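Local coordinates for protein putative NADH-depentdent flavin oxidoreductase (PDB 5OCS) that probably reduces activated alkenes with NAD(P)H as an FMN-dependent ene-reductase of the Old Yellow Enzyme family, at residues I55-V60 and T98-H103; I175-A180 and V228-S233; V214-R219 and K255-A260; A260-S265 and L295-V300. All coordinates share one frame; numbering follows the deposited sequence.

Interaction 1 of 4, residues I55-V60 and T98-H103; sequences IEATAV and TIQLAH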
loop_
_atom_site.group_PDB
_atom_site.type_symbol
_atom_site.label_atom_id
_atom_site.label_comp_id
_atom_site.label_asym_id
_atom_site.label_seq_id
_atom_site.Cartn_x
_atom_site.Cartn_y
_atom_site.Cartn_z
ATOM N N ILE D 55 -3.949 11.107 -10.344
ATOM C CA ILE D 55 -2.542 11.251 -10.078
ATOM C C ILE D 55 -2.247 12.720 -9.725
ATOM O O ILE D 55 -2.894 13.628 -10.273
ATOM C CB ILE D 55 -1.686 10.745 -11.271
ATOM C CG1 ILE D 55 -1.762 9.209 -11.383
ATOM C CG2 ILE D 55 -0.210 11.130 -11.139
ATOM C CD1 ILE D 55 -1.372 8.661 -12.737
ATOM N N GLU D 56 -1.275 12.917 -8.833
ATOM C CA GLU D 56 -0.870 14.213 -8.351
ATOM C C GLU D 56 -0.577 15.232 -9.457
ATOM O O GLU D 56 -0.286 14.884 -10.602
ATOM C CB GLU D 56 0.408 14.100 -7.519
ATOM C CG GLU D 56 1.644 13.730 -8.308
ATOM C CD GLU D 56 2.802 13.322 -7.405
ATOM O OE1 GLU D 56 3.510 14.219 -6.881
ATOM O OE2 GLU D 56 2.992 12.104 -7.227
ATOM N N ALA D 57 -0.555 16.484 -9.051
ATOM C CA ALA D 57 -0.166 17.585 -9.923
ATOM C C ALA D 57 1.091 17.263 -10.709
ATOM O O ALA D 57 2.208 17.089 -10.144
ATOM C CB ALA D 57 0.040 18.871 -9.106
ATOM N N THR D 58 0.922 17.157 -12.019
ATOM C CA THR D 58 1.977 16.776 -12.893
ATOM C C THR D 58 2.356 17.962 -13.781
ATOM O O THR D 58 1.540 18.442 -14.568
ATOM C CB THR D 58 1.518 15.569 -13.722
ATOM O OG1 THR D 58 1.328 14.465 -12.817
ATOM C CG2 THR D 58 2.567 15.182 -14.767
ATOM N N ALA D 59 3.589 18.432 -13.608
ATOM C CA ALA D 59 4.075 19.654 -14.247
ATOM C C ALA D 59 4.143 19.497 -15.756
ATOM O O ALA D 59 4.667 18.500 -16.277
ATOM C CB ALA D 59 5.441 20.031 -13.685
ATOM N N VAL D 60 3.611 20.495 -16.460
ATOM C CA VAL D 60 3.691 20.561 -17.903
ATOM C C VAL D 60 5.061 21.049 -18.429
ATOM O O VAL D 60 5.316 20.949 -19.628
ATOM C CB VAL D 60 2.496 21.371 -18.515
ATOM C CG1 VAL D 60 1.160 20.762 -18.072
ATOM C CG2 VAL D 60 2.568 22.861 -18.130
ATOM N N THR D 98 -6.572 8.634 -13.855
ATOM C CA THR D 98 -6.582 9.951 -14.487
ATOM C C THR D 98 -5.426 10.760 -13.918
ATOM O O THR D 98 -4.769 10.342 -12.948
ATOM C CB THR D 98 -7.922 10.673 -14.235
ATOM O OG1 THR D 98 -8.138 10.883 -12.824
ATOM C CG2 THR D 98 -9.074 9.780 -14.806
ATOM N N ILE D 99 -5.189 11.944 -14.460
ATOM C CA ILE D 99 -4.031 12.721 -14.055
ATOM C C ILE D 99 -4.368 14.207 -13.996
ATOM O O ILE D 99 -5.111 14.718 -14.824
ATOM C CB ILE D 99 -2.824 12.476 -14.988
ATOM C CG1 ILE D 99 -1.528 13.026 -14.385
ATOM C CG2 ILE D 99 -3.075 12.984 -16.440
ATOM C CD1 ILE D 99 -0.305 12.417 -15.026
ATOM N N GLN D 100 -3.822 14.887 -13.007
ATOM C CA GLN D 100 -3.951 16.356 -12.870
ATOM C C GLN D 100 -2.764 17.022 -13.535
ATOM O O GLN D 100 -1.609 16.800 -13.142
ATOM C CB GLN D 100 -4.037 16.739 -11.396
ATOM C CG GLN D 100 -4.316 18.202 -11.180
ATOM C CD GLN D 100 -4.190 18.579 -9.744
ATOM O OE1 GLN D 100 -3.083 18.585 -9.189
ATOM N NE2 GLN D 100 -5.306 18.951 -9.134
ATOM N N LEU D 101 -3.009 17.756 -14.625
ATOM C CA LEU D 101 -1.948 18.489 -15.274
ATOM C C LEU D 101 -1.911 19.893 -14.665
ATOM O O LEU D 101 -2.964 20.526 -14.462
ATOM C CB LEU D 101 -2.200 18.543 -16.767
ATOM C CG LEU D 101 -2.073 17.257 -17.558
ATOM C CD1 LEU D 101 -2.278 17.585 -19.036
ATOM C CD2 LEU D 101 -0.733 16.542 -17.339
ATOM N N ALA D 102 -0.704 20.381 -14.427
ATOM C CA ALA D 102 -0.490 21.523 -13.553
ATOM C C ALA D 102 0.641 22.423 -14.013
ATOM O O ALA D 102 1.547 22.025 -14.709
ATOM C CB ALA D 102 -0.206 21.026 -12.150
ATOM N N HIS D 103 0.552 23.675 -13.586
ATOM C CA HIS D 103 1.616 24.649 -13.702
ATOM C C HIS D 103 1.440 25.595 -12.490
ATOM O O HIS D 103 0.355 26.158 -12.298
ATOM C CB HIS D 103 1.456 25.430 -14.989
ATOM C CG HIS D 103 2.644 26.269 -15.333
ATOM N ND1 HIS D 103 3.114 27.273 -14.513
ATOM C CD2 HIS D 103 3.417 26.291 -16.433
ATOM C CE1 HIS D 103 4.152 27.852 -15.084
ATOM N NE2 HIS D 103 4.352 27.269 -16.258
HETATM O O HOH W 1 -2.162 17.833 -6.661
#
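T58 meets I99 where strands 52-59 and 96-102 run parallel in the TIM barrel, as the two strands of a beta-alpha-beta unit with helix 76-92. Five backbone hydrogen bonds join them, from I55 N to T98 O at one end to V60 N to A102 O at the other. I99 CG1 lies anti to the backbone N (chi1 -167°) and chi2 is extended (161°). I99 CD1 lies 3.4 Å from T58 OG1, and the two side chains cross at about a right angle. I99 CG1 also packs on I55 CB at 3.9 Å. T58 OG1 donates to E56 O of its own strand at 2.8 Å. A beta bulge slips the pairing by one residue between I55 with I99 and T58 with L101. In the bulge, A57 CB touches A102 CB at 3.7 Å. V60 CG2 comes to the edge of the H103 ring, near its plane. A57 and Q100 belong to the FMN site. Q100 CG is anti to the backbone N (chi1 -174°), with an extended chain beyond. Q100 NE2 bonds E176. Q100 OE1 is 3.1 Å from A57 CB and accepts from a water 2.8 Å away, and this water accepts from A57 N.

Interaction 2 of 4, residues I175-A180 and V228-S233; sequences IEVHGA and VWMRVS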
loop_
_atom_site.group_PDB
_atom_site.type_symbol
_atom_site.label_atom_id
_atom_site.label_comp_id
_atom_site.label_asym_id
_atom_site.label_seq_id
_atom_site.Cartn_x
_atom_site.Cartn_y
_atom_site.Cartn_z
ATOM N N ILE D 175 -8.187 13.686 -17.831
ATOM C CA ILE D 175 -7.299 14.777 -17.392
ATOM C C ILE D 175 -8.075 15.795 -16.555
ATOM O O ILE D 175 -9.158 16.274 -16.933
ATOM C CB ILE D 175 -6.651 15.531 -18.564
ATOM C CG1 ILE D 175 -5.616 14.639 -19.289
ATOM C CG2 ILE D 175 -5.918 16.801 -18.077
ATOM C CD1 ILE D 175 -5.070 15.237 -20.554
ATOM N N GLU D 176 -7.522 16.111 -15.401
ATOM C CA GLU D 176 -7.984 17.239 -14.594
ATOM C C GLU D 176 -7.037 18.399 -14.797
ATOM O O GLU D 176 -5.831 18.303 -14.506
ATOM C CB GLU D 176 -8.032 16.844 -13.117
ATOM C CG GLU D 176 -8.363 18.019 -12.196
ATOM C CD GLU D 176 -8.712 17.591 -10.788
ATOM O OE1 GLU D 176 -9.700 16.845 -10.611
ATOM O OE2 GLU D 176 -7.988 18.033 -9.862
ATOM N N VAL D 177 -7.551 19.503 -15.335
ATOM C CA VAL D 177 -6.686 20.660 -15.572
ATOM C C VAL D 177 -6.776 21.448 -14.269
ATOM O O VAL D 177 -7.863 21.756 -13.760
ATOM C CB VAL D 177 -7.204 21.530 -16.749
ATOM C CG1 VAL D 177 -6.410 22.808 -16.856
ATOM C CG2 VAL D 177 -7.130 20.739 -18.050
ATOM N N HIS D 178 -5.625 21.771 -13.727
ATOM C CA HIS D 178 -5.547 22.380 -12.410
ATOM C C HIS D 178 -5.752 23.890 -12.503
ATOM O O HIS D 178 -4.844 24.599 -12.877
ATOM C CB HIS D 178 -4.208 22.058 -11.758
ATOM C CG HIS D 178 -4.192 22.217 -10.265
ATOM N ND1 HIS D 178 -5.167 22.895 -9.562
ATOM C CD2 HIS D 178 -3.309 21.773 -9.337
ATOM C CE1 HIS D 178 -4.884 22.865 -8.272
ATOM N NE2 HIS D 178 -3.766 22.181 -8.109
ATOM N N GLY D 179 -6.937 24.335 -12.126
ATOM C CA GLY D 179 -7.290 25.773 -12.052
ATOM C C GLY D 179 -7.439 26.324 -10.648
ATOM O O GLY D 179 -8.037 27.377 -10.469
ATOM N N ALA D 180 -6.882 25.662 -9.637
ATOM C CA ALA D 180 -7.110 26.022 -8.243
ATOM C C ALA D 180 -5.790 26.165 -7.466
ATOM O O ALA D 180 -4.728 26.261 -8.056
ATOM C CB ALA D 180 -8.027 24.989 -7.616
ATOM N N VAL D 228 -12.196 15.177 -19.904
ATOM C CA VAL D 228 -11.300 16.215 -19.487
ATOM C C VAL D 228 -12.162 17.178 -18.679
ATOM O O VAL D 228 -13.307 17.507 -19.070
ATOM C CB VAL D 228 -10.672 16.948 -20.682
ATOM C CG1 VAL D 228 -9.829 18.159 -20.230
ATOM C CG2 VAL D 228 -9.880 16.007 -21.519
ATOM N N TRP D 229 -11.615 17.654 -17.569
ATOM C CA TRP D 229 -12.341 18.564 -16.688
ATOM C C TRP D 229 -11.375 19.531 -16.015
ATOM O O TRP D 229 -10.178 19.506 -16.300
ATOM C CB TRP D 229 -13.200 17.779 -15.688
ATOM C CG TRP D 229 -12.455 17.023 -14.632
ATOM C CD1 TRP D 229 -12.104 17.454 -13.386
ATOM C CD2 TRP D 229 -11.977 15.678 -14.724
ATOM N NE1 TRP D 229 -11.439 16.467 -12.710
ATOM C CE2 TRP D 229 -11.350 15.369 -13.515
ATOM C CE3 TRP D 229 -11.992 14.724 -15.731
ATOM C CZ2 TRP D 229 -10.766 14.125 -13.278
ATOM C CZ3 TRP D 229 -11.436 13.488 -15.479
ATOM C CH2 TRP D 229 -10.805 13.210 -14.297
ATOM N N MET D 230 -11.905 20.413 -15.183
ATOM C CA MET D 230 -11.067 21.363 -14.453
ATOM C C MET D 230 -11.338 21.315 -12.975
ATOM O O MET D 230 -12.484 21.132 -12.525
ATOM C CB MET D 230 -11.298 22.808 -14.962
ATOM C CG MET D 230 -10.280 23.825 -14.452
ATOM S SD MET D 230 -10.517 25.476 -15.168
ATOM C CE MET D 230 -9.960 25.164 -16.810
ATOM N N ARG D 231 -10.274 21.595 -12.225
ATOM C CA ARG D 231 -10.319 21.775 -10.791
ATOM C C ARG D 231 -10.428 23.258 -10.527
ATOM O O ARG D 231 -9.618 24.006 -11.045
ATOM C CB ARG D 231 -9.011 21.252 -10.175
ATOM C CG ARG D 231 -8.884 21.396 -8.669
ATOM C CD ARG D 231 -9.884 20.546 -7.907
ATOM N NE ARG D 231 -9.418 20.316 -6.530
ATOM C CZ ARG D 231 -8.556 19.378 -6.134
ATOM N NH1 ARG D 231 -8.115 18.456 -6.970
ATOM N NH2 ARG D 231 -8.189 19.346 -4.860
ATOM N N VAL D 232 -11.430 23.666 -9.725
ATOM C CA VAL D 232 -11.695 25.087 -9.480
ATOM C C VAL D 232 -11.828 25.338 -8.002
ATOM O O VAL D 232 -12.441 24.545 -7.290
ATOM C CB VAL D 232 -12.999 25.542 -10.173
ATOM C CG1 VAL D 232 -13.256 27.036 -9.931
ATOM C CG2 VAL D 232 -12.959 25.260 -11.686
ATOM N N SER D 233 -11.242 26.443 -7.519
ATOM C CA SER D 233 -11.468 26.843 -6.135
ATOM C C SER D 233 -12.820 27.498 -5.988
ATOM O O SER D 233 -13.097 28.403 -6.742
ATOM C CB SER D 233 -10.412 27.858 -5.706
ATOM O OG SER D 233 -10.701 28.264 -4.380
HETATM O O HOH W 2 -10.150 28.470 -9.206
#
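E176 lies across W229 and R231 on the parallel strands 175-179 and 228-233, neighbours in the TIM barrel. E176 CA sits over the face of the five-membered ring of W229, a CH-pi contact of 4.0 Å to the centroid. CB lies over the same face, offset toward the rim. E176 CG is anti to the backbone N (chi1 174°) and passes 3.5 Å from W229 NE1. E176 CD is 3.5 Å from W229 NE1 and also nears R231 CB. E176 OE1 accepts from W229 NE1 at 2.8 Å through its anti lone pair, and also bonds H263. E176 OE2 uses its syn lone pair for a salt bridge with R231 NH1 at 2.9 Å. It also bonds Q100. Two partners on each oxygen hold the buried carboxylate, its negative charge probably balanced by R231. The carboxylate stands 90° to the guanidinium, although OE2 lies in the guanidinium plane. R231 belongs to the FMN site, and E176 is probably a second-shell residue that positions it. R231 NH2 bonds a citrate, probably from the crystallisation liquor. Past a weak G179 N to R231 O bond, a water spans the strands, donating to G179 O at 2.7 Å and accepting from S233 N.

Interaction 3 of 4, residues V214-R219 and K255-A260; sequences VFDAVR and KARGSA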
loop_
_atom_site.group_PDB
_atom_site.type_symbol
_atom_site.label_atom_id
_atom_site.label_comp_id
_atom_site.label_asym_id
_atom_site.label_seq_id
_atom_site.Cartn_x
_atom_site.Cartn_y
_atom_site.Cartn_z
ATOM N N VAL D 214 -6.592 27.154 -22.245
ATOM C CA VAL D 214 -5.799 25.973 -21.873
ATOM C C VAL D 214 -6.706 24.769 -21.861
ATOM O O VAL D 214 -6.357 23.719 -22.476
ATOM C CB VAL D 214 -5.099 26.152 -20.511
ATOM C CG1 VAL D 214 -4.376 24.872 -20.072
ATOM C CG2 VAL D 214 -4.099 27.271 -20.633
ATOM N N PHE D 215 -7.855 24.889 -21.180
ATOM C CA PHE D 215 -8.821 23.802 -21.144
ATOM C C PHE D 215 -9.180 23.379 -22.573
ATOM O O PHE D 215 -9.193 22.176 -22.889
ATOM C CB PHE D 215 -10.107 24.165 -20.415
ATOM C CG PHE D 215 -11.162 23.146 -20.582
ATOM C CD1 PHE D 215 -11.207 22.040 -19.748
ATOM C CD2 PHE D 215 -12.067 23.242 -21.623
ATOM C CE1 PHE D 215 -12.126 21.052 -19.955
ATOM C CE2 PHE D 215 -12.994 22.254 -21.832
ATOM C CZ PHE D 215 -13.031 21.157 -20.988
ATOM N N ASP D 216 -9.505 24.353 -23.425
ATOM C CA ASP D 216 -9.857 24.033 -24.833
ATOM C C ASP D 216 -8.763 23.321 -25.562
ATOM O O ASP D 216 -9.030 22.365 -26.282
ATOM C CB ASP D 216 -10.227 25.314 -25.627
ATOM C CG ASP D 216 -11.583 25.875 -25.220
ATOM O OD1 ASP D 216 -12.395 25.134 -24.618
ATOM O OD2 ASP D 216 -11.842 27.068 -25.536
ATOM N N ALA D 217 -7.529 23.753 -25.365
ATOM C CA ALA D 217 -6.420 23.122 -26.028
ATOM C C ALA D 217 -6.205 21.684 -25.588
ATOM O O ALA D 217 -5.922 20.812 -26.425
ATOM C CB ALA D 217 -5.163 23.931 -25.842
ATOM N N VAL D 218 -6.359 21.439 -24.285
ATOM C CA VAL D 218 -6.287 20.088 -23.733
ATOM C C VAL D 218 -7.416 19.211 -24.253
ATOM O O VAL D 218 -7.198 18.047 -24.638
ATOM C CB VAL D 218 -6.289 20.123 -22.194
ATOM C CG1 VAL D 218 -6.543 18.725 -21.617
ATOM C CG2 VAL D 218 -4.953 20.695 -21.689
ATOM N N ARG D 219 -8.617 19.748 -24.287
ATOM C CA ARG D 219 -9.776 18.987 -24.724
ATOM C C ARG D 219 -9.636 18.621 -26.215
ATOM O O ARG D 219 -10.058 17.547 -26.638
ATOM C CB ARG D 219 -11.041 19.804 -24.478
ATOM C CG ARG D 219 -12.381 19.245 -24.936
ATOM C CD ARG D 219 -12.761 17.918 -24.298
ATOM N NE ARG D 219 -11.941 16.826 -24.793
ATOM C CZ ARG D 219 -12.024 15.562 -24.381
ATOM N NH1 ARG D 219 -12.898 15.195 -23.457
ATOM N NH2 ARG D 219 -11.171 14.672 -24.886
ATOM N N LYS D 255 -18.932 23.641 -19.078
ATOM C CA LYS D 255 -19.993 22.797 -19.631
ATOM C C LYS D 255 -20.222 23.041 -21.124
ATOM O O LYS D 255 -20.305 22.097 -21.909
ATOM C CB LYS D 255 -21.279 22.991 -18.857
ATOM C CG LYS D 255 -22.416 22.131 -19.362
ATOM C CD LYS D 255 -23.549 22.076 -18.380
ATOM C CE LYS D 255 -24.707 21.246 -18.937
ATOM N NZ LYS D 255 -25.592 20.868 -17.804
ATOM N N ALA D 256 -20.290 24.301 -21.528
ATOM C CA ALA D 256 -20.493 24.658 -22.940
ATOM C C ALA D 256 -19.311 24.261 -23.809
ATOM O O ALA D 256 -19.466 23.993 -25.003
ATOM C CB ALA D 256 -20.718 26.161 -23.072
ATOM N N ARG D 257 -18.120 24.184 -23.223
ATOM C CA ARG D 257 -16.951 23.783 -23.953
ATOM C C ARG D 257 -16.638 22.281 -23.837
ATOM O O ARG D 257 -15.591 21.868 -24.222
ATOM C CB ARG D 257 -15.762 24.633 -23.511
ATOM C CG ARG D 257 -15.905 26.095 -23.975
ATOM C CD ARG D 257 -14.935 26.998 -23.271
ATOM N NE ARG D 257 -15.319 28.416 -23.372
ATOM C CZ ARG D 257 -14.562 29.393 -23.871
ATOM N NH1 ARG D 257 -13.344 29.167 -24.344
ATOM N NH2 ARG D 257 -15.029 30.637 -23.871
ATOM N N GLY D 258 -17.554 21.477 -23.339
ATOM C CA GLY D 258 -17.353 20.023 -23.380
ATOM C C GLY D 258 -16.557 19.439 -22.231
ATOM O O GLY D 258 -16.123 18.286 -22.311
ATOM N N SER D 259 -16.356 20.199 -21.163
ATOM C CA SER D 259 -15.938 19.580 -19.882
ATOM C C SER D 259 -16.807 18.428 -19.427
ATOM O O SER D 259 -18.032 18.484 -19.524
ATOM C CB SER D 259 -15.872 20.621 -18.763
ATOM O OG SER D 259 -15.124 20.066 -17.677
ATOM N N ALA D 260 -16.186 17.349 -18.946
ATOM C CA ALA D 260 -16.899 16.205 -18.411
ATOM C C ALA D 260 -17.429 16.401 -16.996
ATOM O O ALA D 260 -18.330 15.691 -16.559
ATOM C CB ALA D 260 -15.998 14.977 -18.442
HETATM O O HOH W 3 -13.583 22.892 -25.739
HETATM O O HOH W 4 -14.862 15.961 -21.432
#
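D216 and R257 cross at about a right angle as chains, yet their flat ends are almost coplanar, with carboxylate and guanidinium planes 9° apart. They form a salt bridge, with R257 NH1 2.8 Å from D216 OD2. The donor meets OD2 on the syn side, somewhat out of the carboxylate plane, and the bond is bent, with 138° at the hydrogen. The other oxygen faces the aliphatic part of the arginine: D216 OD1 is 3.4 Å from R257 CD. OD1 also accepts from a water that donates to R257 O. R257 is extended from CG to NE, and NE makes a second salt bridge, to E253 of helix 244-256, which R257 follows.

F215 points its ring edge at the same turn. Its CG is anti to the backbone N (chi1 170°). R257 O lies near the ring plane, 3.6 Å from F215 CE2, while S259 CB packs on F215 CZ at 3.6 Å. The turn is a Schellman motif that ends helix 244-256, with G258 at positive phi as the C-prime residue. Helix 204-221 lies beside it, so the contact joins two neighbouring outer helices of the TIM barrel.

R219 reaches the turn from one helical turn further on. R219 is bent at chi2 and chi3, and R219 CD is 3.9 Å from G258 O. A water in the guanidinium plane accepts from R219 NH1 at 2.9 Å and donates to G258 O. R219 NH1 also bonds R226 O, and NH2 bonds F222 O, at the loop that leads into strand 228-233.

Interaction 4 of 4, residues A260-S265 and L295-V300; sequences AAVHVS and LPTMAV
H263 has CG anti to its backbone N (chi1 -170°), and M298 has CG beside its own N (chi1 -46°), with an extended chain beyond. These torsions bring the two side chains together across strands 262-265 and 297-300. The strands are parallel neighbours in the TIM barrel, and helix 284-293 lies between them in sequence. Four backbone hydrogen bonds tie them: V262 N to P296 O first, V300 N to V264 O last. M298 SD rests over one face of the H263 ring, offset toward the rim, 4.3 Å from the ring centroid. This is a Met-aromatic contact, and the side chains cross at about a right angle. M298 CB backs it up, 3.7 Å from H263 CD2. Both ring nitrogens of H263 have partners: ND1 bonds E176 and NE2 bonds S322. The ring is thereby pinned to strands 175-179 and 320-323. M298 CE runs on to A261 CB at 4.2 Å. V262 and V264 point to the opposite face of the sheet. There V262 CB touches L295 CD1, and V264 CG2 meets T297 CG2. T297 OG1 donates to L295 O at 2.8 Å. At the far end V300 CG2 lies 3.7 Å from S265 OG. That hydroxyl bonds R231 of the FMN site and a citrate, probably from the crystallisation liquor. Alongside, a water donates to V264 O and to V300 O, 3.0 Å from each.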
loop_
_atom_site.group_PDB
_atom_site.type_symbol
_atom_site.label_atom_id
_atom_site.label_comp_id
_atom_site.label_asym_id
_atom_site.label_seq_id
_atom_site.Cartn_x
_atom_site.Cartn_y
_atom_site.Cartn_z
ATOM N N ALA D 260 -16.186 17.349 -18.946
ATOM C CA ALA D 260 -16.899 16.205 -18.411
ATOM C C ALA D 260 -17.429 16.401 -16.996
ATOM O O ALA D 260 -18.330 15.691 -16.559
ATOM C CB ALA D 260 -15.998 14.977 -18.442
ATOM N N ALA D 261 -16.826 17.347 -16.269
ATOM C CA ALA D 261 -17.104 17.542 -14.882
ATOM C C ALA D 261 -16.562 18.874 -14.445
ATOM O O ALA D 261 -15.898 19.593 -15.197
ATOM C CB ALA D 261 -16.482 16.407 -14.052
ATOM N N VAL D 262 -16.819 19.180 -13.192
ATOM C CA VAL D 262 -16.047 20.196 -12.482
ATOM C C VAL D 262 -15.720 19.676 -11.075
ATOM O O VAL D 262 -16.562 19.074 -10.388
ATOM C CB VAL D 262 -16.764 21.578 -12.484
ATOM C CG1 VAL D 262 -18.054 21.514 -11.716
ATOM C CG2 VAL D 262 -15.872 22.663 -11.885
ATOM N N HIS D 263 -14.466 19.874 -10.651
ATOM C CA HIS D 263 -14.021 19.428 -9.357
ATOM C C HIS D 263 -13.853 20.674 -8.512
ATOM O O HIS D 263 -13.000 21.516 -8.822
ATOM C CB HIS D 263 -12.696 18.671 -9.529
ATOM C CG HIS D 263 -12.232 17.944 -8.308
ATOM N ND1 HIS D 263 -11.135 17.095 -8.335
ATOM C CD2 HIS D 263 -12.713 17.886 -7.046
ATOM C CE1 HIS D 263 -10.956 16.577 -7.129
ATOM N NE2 HIS D 263 -11.888 17.046 -6.328
ATOM N N VAL D 264 -14.648 20.783 -7.458
ATOM C CA VAL D 264 -14.806 22.048 -6.716
ATOM C C VAL D 264 -14.071 21.919 -5.403
ATOM O O VAL D 264 -14.429 21.078 -4.584
ATOM C CB VAL D 264 -16.291 22.358 -6.458
ATOM C CG1 VAL D 264 -16.461 23.617 -5.624
ATOM C CG2 VAL D 264 -17.072 22.456 -7.781
ATOM N N SER D 265 -13.044 22.750 -5.189
ATOM C CA SER D 265 -12.370 22.781 -3.899
ATOM C C SER D 265 -13.232 23.504 -2.865
ATOM O O SER D 265 -14.255 24.077 -3.209
ATOM C CB SER D 265 -10.983 23.390 -4.031
ATOM O OG SER D 265 -10.114 22.380 -4.611
ATOM N N LEU D 295 -23.340 20.059 -14.370
ATOM C CA LEU D 295 -22.223 19.175 -14.744
ATOM C C LEU D 295 -22.078 18.118 -13.643
ATOM O O LEU D 295 -22.404 18.376 -12.479
ATOM C CB LEU D 295 -20.884 19.954 -14.838
ATOM C CG LEU D 295 -20.355 20.638 -16.096
ATOM C CD1 LEU D 295 -19.142 21.530 -15.849
ATOM C CD2 LEU D 295 -20.058 19.623 -17.180
ATOM N N PRO D 296 -21.515 16.939 -13.960
ATOM C CA PRO D 296 -21.038 16.049 -12.897
ATOM C C PRO D 296 -20.076 16.828 -11.974
ATOM O O PRO D 296 -19.141 17.458 -12.478
ATOM C CB PRO D 296 -20.293 14.965 -13.684
ATOM C CG PRO D 296 -21.056 14.880 -14.949
ATOM C CD PRO D 296 -21.442 16.287 -15.281
ATOM N N THR D 297 -20.364 16.845 -10.687
ATOM C CA THR D 297 -19.703 17.742 -9.769
ATOM C C THR D 297 -18.952 16.896 -8.783
ATOM O O THR D 297 -19.538 16.159 -7.990
ATOM C CB THR D 297 -20.718 18.643 -9.061
ATOM O OG1 THR D 297 -21.414 19.385 -10.067
ATOM C CG2 THR D 297 -20.045 19.567 -8.102
ATOM N N MET D 298 -17.636 16.985 -8.834
ATOM C CA MET D 298 -16.805 16.334 -7.839
ATOM C C MET D 298 -16.506 17.345 -6.747
ATOM O O MET D 298 -16.174 18.446 -7.061
ATOM C CB MET D 298 -15.459 15.875 -8.415
ATOM C CG MET D 298 -15.486 15.167 -9.736
ATOM S SD MET D 298 -13.779 14.539 -10.075
ATOM C CE MET D 298 -13.990 13.928 -11.746
ATOM N N ALA D 299 -16.641 16.978 -5.492
ATOM C CA ALA D 299 -16.377 17.866 -4.400
ATOM C C ALA D 299 -15.235 17.329 -3.559
ATOM O O ALA D 299 -15.225 16.148 -3.191
ATOM C CB ALA D 299 -17.598 17.996 -3.534
ATOM N N VAL D 300 -14.290 18.215 -3.246
ATOM C CA VAL D 300 -13.283 17.917 -2.219
ATOM C C VAL D 300 -14.015 17.734 -0.922
ATOM O O VAL D 300 -14.799 18.633 -0.498
ATOM C CB VAL D 300 -12.289 19.052 -2.056
ATOM C CG1 VAL D 300 -11.376 18.778 -0.856
ATOM C CG2 VAL D 300 -11.451 19.196 -3.312
HETATM O O HOH W 5 -15.867 21.026 -1.953
#

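How the interactions relate
Interactions 1, 2 and 4 join pairs of neighbouring strands of one closed eight-stranded parallel barrel. Interaction 3 lies outside it, between helix 204-221 and the end of helix 244-256. Its centre is about 10 Å from that of interaction 2, and V228 O probably bonds A260 N between them. Along the chain, interaction 1 comes first. The segments of interactions 2 and 3 alternate, and interaction 4 follows, sharing A260 with interaction 3. Centres of interactions 1 and 2, and of 2 and 4, are about 9 Å apart. The backbones of I99 and L101 bond E176. Side chains of Q100, E176, R231 and H263 link all three strand pairs; Q100 and R231 belong to the FMN site.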